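Local coordinates for 1-Cys peroxiredoxin (PDB 5K2I), which probably reduces hydrogen peroxide as a 1-Cys peroxiredoxin of the thioredoxin-fold superfamily, with a likely part in scavenging nitric oxide as well, at residues 55-66 with 149-157. Sequence-based numbering, arbitrary orientation.
Sequences GYIVLADQLKAK and NAETILAAL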
loop_
_atom_site.group_PDB
_atom_site.type_symbol
_atom_site.label_atom_id
_atom_site.label_comp_id
_atom_site.label_asym_id
_atom_site.label_seq_id
_atom_site.Cartn_x
_atom_site.Cartn_y
_atom_site.Cartn_z
ATOM N N GLY A 55 1.102 -8.609 12.908
ATOM C CA GLY A 55 0.607 -7.660 13.888
ATOM C C GLY A 55 -0.349 -8.261 14.899
ATOM O O GLY A 55 -0.290 -7.946 16.092
ATOM N N TYR A 56 -1.233 -9.135 14.434
ATOM C CA TYR A 56 -2.188 -9.762 15.338
ATOM C C TYR A 56 -1.546 -10.894 16.122
ATOM O O TYR A 56 -1.941 -11.151 17.253
ATOM C CB TYR A 56 -3.439 -10.234 14.563
ATOM C CG TYR A 56 -4.262 -9.036 14.141
ATOM C CD1 TYR A 56 -5.200 -8.471 15.000
ATOM C CD2 TYR A 56 -4.047 -8.422 12.914
ATOM C CE1 TYR A 56 -5.912 -7.339 14.636
ATOM C CE2 TYR A 56 -4.768 -7.280 12.543
ATOM C CZ TYR A 56 -5.704 -6.767 13.406
ATOM O OH TYR A 56 -6.418 -5.645 13.070
ATOM N N ILE A 57 -0.520 -11.524 15.549
ATOM C CA ILE A 57 0.238 -12.538 16.276
ATOM C C ILE A 57 0.899 -11.922 17.502
ATOM O O ILE A 57 0.761 -12.429 18.624
ATOM C CB ILE A 57 1.297 -13.200 15.374
ATOM C CG1 ILE A 57 0.620 -14.175 14.413
ATOM C CG2 ILE A 57 2.322 -13.948 16.207
ATOM C CD1 ILE A 57 1.555 -14.724 13.330
ATOM N N VAL A 58 1.596 -10.808 17.313
ATOM C CA VAL A 58 2.326 -10.252 18.442
ATOM C C VAL A 58 1.402 -9.526 19.416
ATOM O O VAL A 58 1.730 -9.403 20.588
ATOM C CB VAL A 58 3.473 -9.304 17.994
ATOM C CG1 VAL A 58 4.538 -10.086 17.222
ATOM C CG2 VAL A 58 2.942 -8.135 17.169
ATOM N N LEU A 59 0.237 -9.066 18.955
ATOM C CA LEU A 59 -0.709 -8.403 19.868
ATOM C C LEU A 59 -1.751 -9.356 20.461
ATOM O O LEU A 59 -2.601 -8.920 21.231
ATOM C CB LEU A 59 -1.445 -7.254 19.170
ATOM C CG LEU A 59 -0.770 -5.883 19.080
ATOM C CD1 LEU A 59 -1.804 -4.788 18.805
ATOM C CD2 LEU A 59 0.033 -5.570 20.325
ATOM N N ALA A 60 -1.686 -10.638 20.115
ATOM C CA ALA A 60 -2.725 -11.585 20.525
ATOM C C ALA A 60 -2.897 -11.637 22.041
ATOM O O ALA A 60 -4.021 -11.629 22.539
ATOM C CB ALA A 60 -2.422 -12.969 19.985
ATOM N N ASP A 61 -1.793 -11.675 22.783
ATOM C CA ASP A 61 -1.893 -11.722 24.240
ATOM C C ASP A 61 -2.594 -10.488 24.822
ATOM O O ASP A 61 -3.434 -10.610 25.726
ATOM C CB ASP A 61 -0.505 -11.873 24.871
ATOM C CG ASP A 61 -0.002 -13.300 24.836
ATOM O OD1 ASP A 61 -0.824 -14.219 24.617
ATOM O OD2 ASP A 61 1.215 -13.508 25.047
ATOM N N GLN A 62 -2.261 -9.310 24.300
ATOM C CA GLN A 62 -2.845 -8.069 24.793
ATOM C C GLN A 62 -4.320 -7.989 24.423
ATOM O O GLN A 62 -5.128 -7.485 25.199
ATOM C CB GLN A 62 -2.091 -6.864 24.241
ATOM C CG GLN A 62 -0.770 -6.606 24.938
ATOM C CD GLN A 62 0.085 -5.618 24.186
ATOM O OE1 GLN A 62 -0.039 -4.406 24.361
ATOM N NE2 GLN A 62 0.967 -6.133 23.339
ATOM N N LEU A 63 -4.661 -8.489 23.238
ATOM C CA LEU A 63 -6.057 -8.499 22.798
ATOM C C LEU A 63 -6.904 -9.409 23.685
ATOM O O LEU A 63 -7.990 -9.027 24.123
ATOM C CB LEU A 63 -6.153 -8.931 21.331
ATOM C CG LEU A 63 -5.638 -7.910 20.313
ATOM C CD1 LEU A 63 -5.441 -8.569 18.966
ATOM C CD2 LEU A 63 -6.560 -6.685 20.191
ATOM N N LYS A 64 -6.401 -10.604 23.969
ATOM C CA LYS A 64 -7.126 -11.536 24.828
ATOM C C LYS A 64 -7.245 -11.007 26.260
ATOM O O LYS A 64 -8.260 -11.232 26.933
ATOM C CB LYS A 64 -6.465 -12.910 24.783
ATOM C CG LYS A 64 -6.545 -13.498 23.377
ATOM C CD LYS A 64 -6.171 -14.965 23.285
ATOM C CE LYS A 64 -6.773 -15.563 22.018
ATOM N NZ LYS A 64 -6.417 -16.995 21.825
ATOM N N ALA A 65 -6.235 -10.267 26.713
ATOM C CA ALA A 65 -6.279 -9.643 28.036
ATOM C C ALA A 65 -7.383 -8.597 28.149
ATOM O O ALA A 65 -7.859 -8.308 29.250
ATOM C CB ALA A 65 -4.934 -9.014 28.365
ATOM N N LYS A 66 -7.787 -8.021 27.021
ATOM C CA LYS A 66 -8.845 -7.018 27.018
ATOM C C LYS A 66 -10.194 -7.619 26.624
ATOM O O LYS A 66 -11.124 -6.893 26.269
ATOM C CB LYS A 66 -8.491 -5.859 26.090
ATOM C CG LYS A 66 -7.264 -5.073 26.517
ATOM C CD LYS A 66 -7.524 -4.269 27.780
ATOM C CE LYS A 66 -6.335 -3.369 28.114
ATOM N NZ LYS A 66 -6.631 -2.443 29.246
ATOM N N ASN A 149 -4.454 -0.351 12.188
ATOM C CA ASN A 149 -3.700 -1.578 12.428
ATOM C C ASN A 149 -4.257 -2.357 13.621
ATOM O O ASN A 149 -5.327 -2.032 14.141
ATOM C CB ASN A 149 -2.233 -1.215 12.655
ATOM C CG ASN A 149 -2.066 -0.119 13.705
ATOM O OD1 ASN A 149 -2.829 -0.050 14.668
ATOM N ND2 ASN A 149 -1.072 0.750 13.515
ATOM N N ALA A 150 -3.532 -3.374 14.078
ATOM C CA ALA A 150 -3.993 -4.139 15.235
ATOM C C ALA A 150 -4.055 -3.257 16.485
ATOM O O ALA A 150 -4.933 -3.434 17.323
ATOM C CB ALA A 150 -3.095 -5.350 15.474
ATOM N N GLU A 151 -3.142 -2.289 16.599
ATOM C CA GLU A 151 -3.174 -1.355 17.730
ATOM C C GLU A 151 -4.451 -0.524 17.747
ATOM O O GLU A 151 -4.948 -0.179 18.818
ATOM C CB GLU A 151 -1.967 -0.408 17.714
ATOM C CG GLU A 151 -0.649 -1.050 18.106
ATOM C CD GLU A 151 -0.475 -1.268 19.610
ATOM O OE1 GLU A 151 -1.310 -0.797 20.419
ATOM O OE2 GLU A 151 0.523 -1.919 19.986
ATOM N N THR A 152 -4.967 -0.185 16.568
ATOM C CA THR A 152 -6.224 0.551 16.474
ATOM C C THR A 152 -7.338 -0.267 17.108
ATOM O O THR A 152 -8.173 0.264 17.837
ATOM C CB THR A 152 -6.602 0.874 15.021
ATOM O OG1 THR A 152 -5.437 1.301 14.308
ATOM C CG2 THR A 152 -7.665 1.972 14.971
ATOM N N ILE A 153 -7.336 -1.566 16.827
ATOM C CA ILE A 153 -8.331 -2.470 17.390
ATOM C C ILE A 153 -8.152 -2.599 18.903
ATOM O O ILE A 153 -9.119 -2.525 19.660
ATOM C CB ILE A 153 -8.252 -3.860 16.716
ATOM C CG1 ILE A 153 -8.732 -3.780 15.258
ATOM C CG2 ILE A 153 -9.041 -4.907 17.509
ATOM C CD1 ILE A 153 -10.215 -3.467 15.100
ATOM N N LEU A 154 -6.907 -2.772 19.337
ATOM C CA LEU A 154 -6.614 -2.865 20.760
ATOM C C LEU A 154 -7.142 -1.643 21.511
ATOM O O LEU A 154 -7.721 -1.769 22.588
ATOM C CB LEU A 154 -5.108 -3.024 20.981
ATOM C CG LEU A 154 -4.661 -3.133 22.438
ATOM C CD1 LEU A 154 -5.214 -4.401 23.089
ATOM C CD2 LEU A 154 -3.145 -3.094 22.531
ATOM N N ALA A 155 -6.968 -0.464 20.925
ATOM C CA ALA A 155 -7.401 0.769 21.572
ATOM C C ALA A 155 -8.921 0.898 21.579
ATOM O O ALA A 155 -9.494 1.538 22.461
ATOM C CB ALA A 155 -6.775 1.966 20.894
ATOM N N ALA A 156 -9.576 0.287 20.598
ATOM C CA ALA A 156 -11.034 0.338 20.531
ATOM C C ALA A 156 -11.640 -0.482 21.659
ATOM O O ALA A 156 -12.769 -0.239 22.077
ATOM C CB ALA A 156 -11.530 -0.159 19.184
ATOM N N LEU A 157 -10.880 -1.452 22.148
ATOM C CA LEU A 157 -11.327 -2.276 23.259
ATOM C C LEU A 157 -11.300 -1.469 24.548
ATOM O O LEU A 157 -11.751 -1.942 25.590
ATOM C CB LEU A 157 -10.457 -3.524 23.391
ATOM C CG LEU A 157 -10.485 -4.495 22.207
ATOM C CD1 LEU A 157 -9.365 -5.509 22.326
ATOM C CD2 LEU A 157 -11.826 -5.199 22.133
HETATM O O HOH W 1 1.450 -2.851 22.271
#
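A150 sets its CB methyl over the centre of one face of the Y56 ring: CB stands 3.6 Å from the ring centroid, 13° off the ring normal, a CH-pi contact. The OH of Y56 passes CG1 of I153 at 3.7 Å, the two side chains crossing at about a right angle. L59 CD1 meets the A150 methyl from roughly the opposite side to the ring, 3.6 Å from CB, and holds it between them; L59 also crosses the bent chain of E151, CD2 lying 3.7 Å from its carboxylate oxygen OE2. One turn on, L63 sends CD2 into the hollow lined by I153, L154 and L157, 3.7 Å from L157 CD1. L154 turns the other way, CG anti to its own N (chi1 180°), which lays CD1 3.7 Å from the carbonyl O of Q62; K66 closes this end with CB against L157 CD1. At the solvent edge a water donates to both Q62 OE1 and E151 OE2, tying the two helices together. N149 and T152 form a capping box that starts helix 150-156: T152 N donates to N149 OD1, and N149 N to T152 OG1. Helices 55-65 and 150-156 run nearly parallel, 11° apart, their axes coming within 10.0 Å at the closest, on one face of the central thioredoxin-fold sheet. Beneath them Y56 stacks on F38, while I153 packs on V36 and I128, joining both helices to strands 34-40 and 120-130.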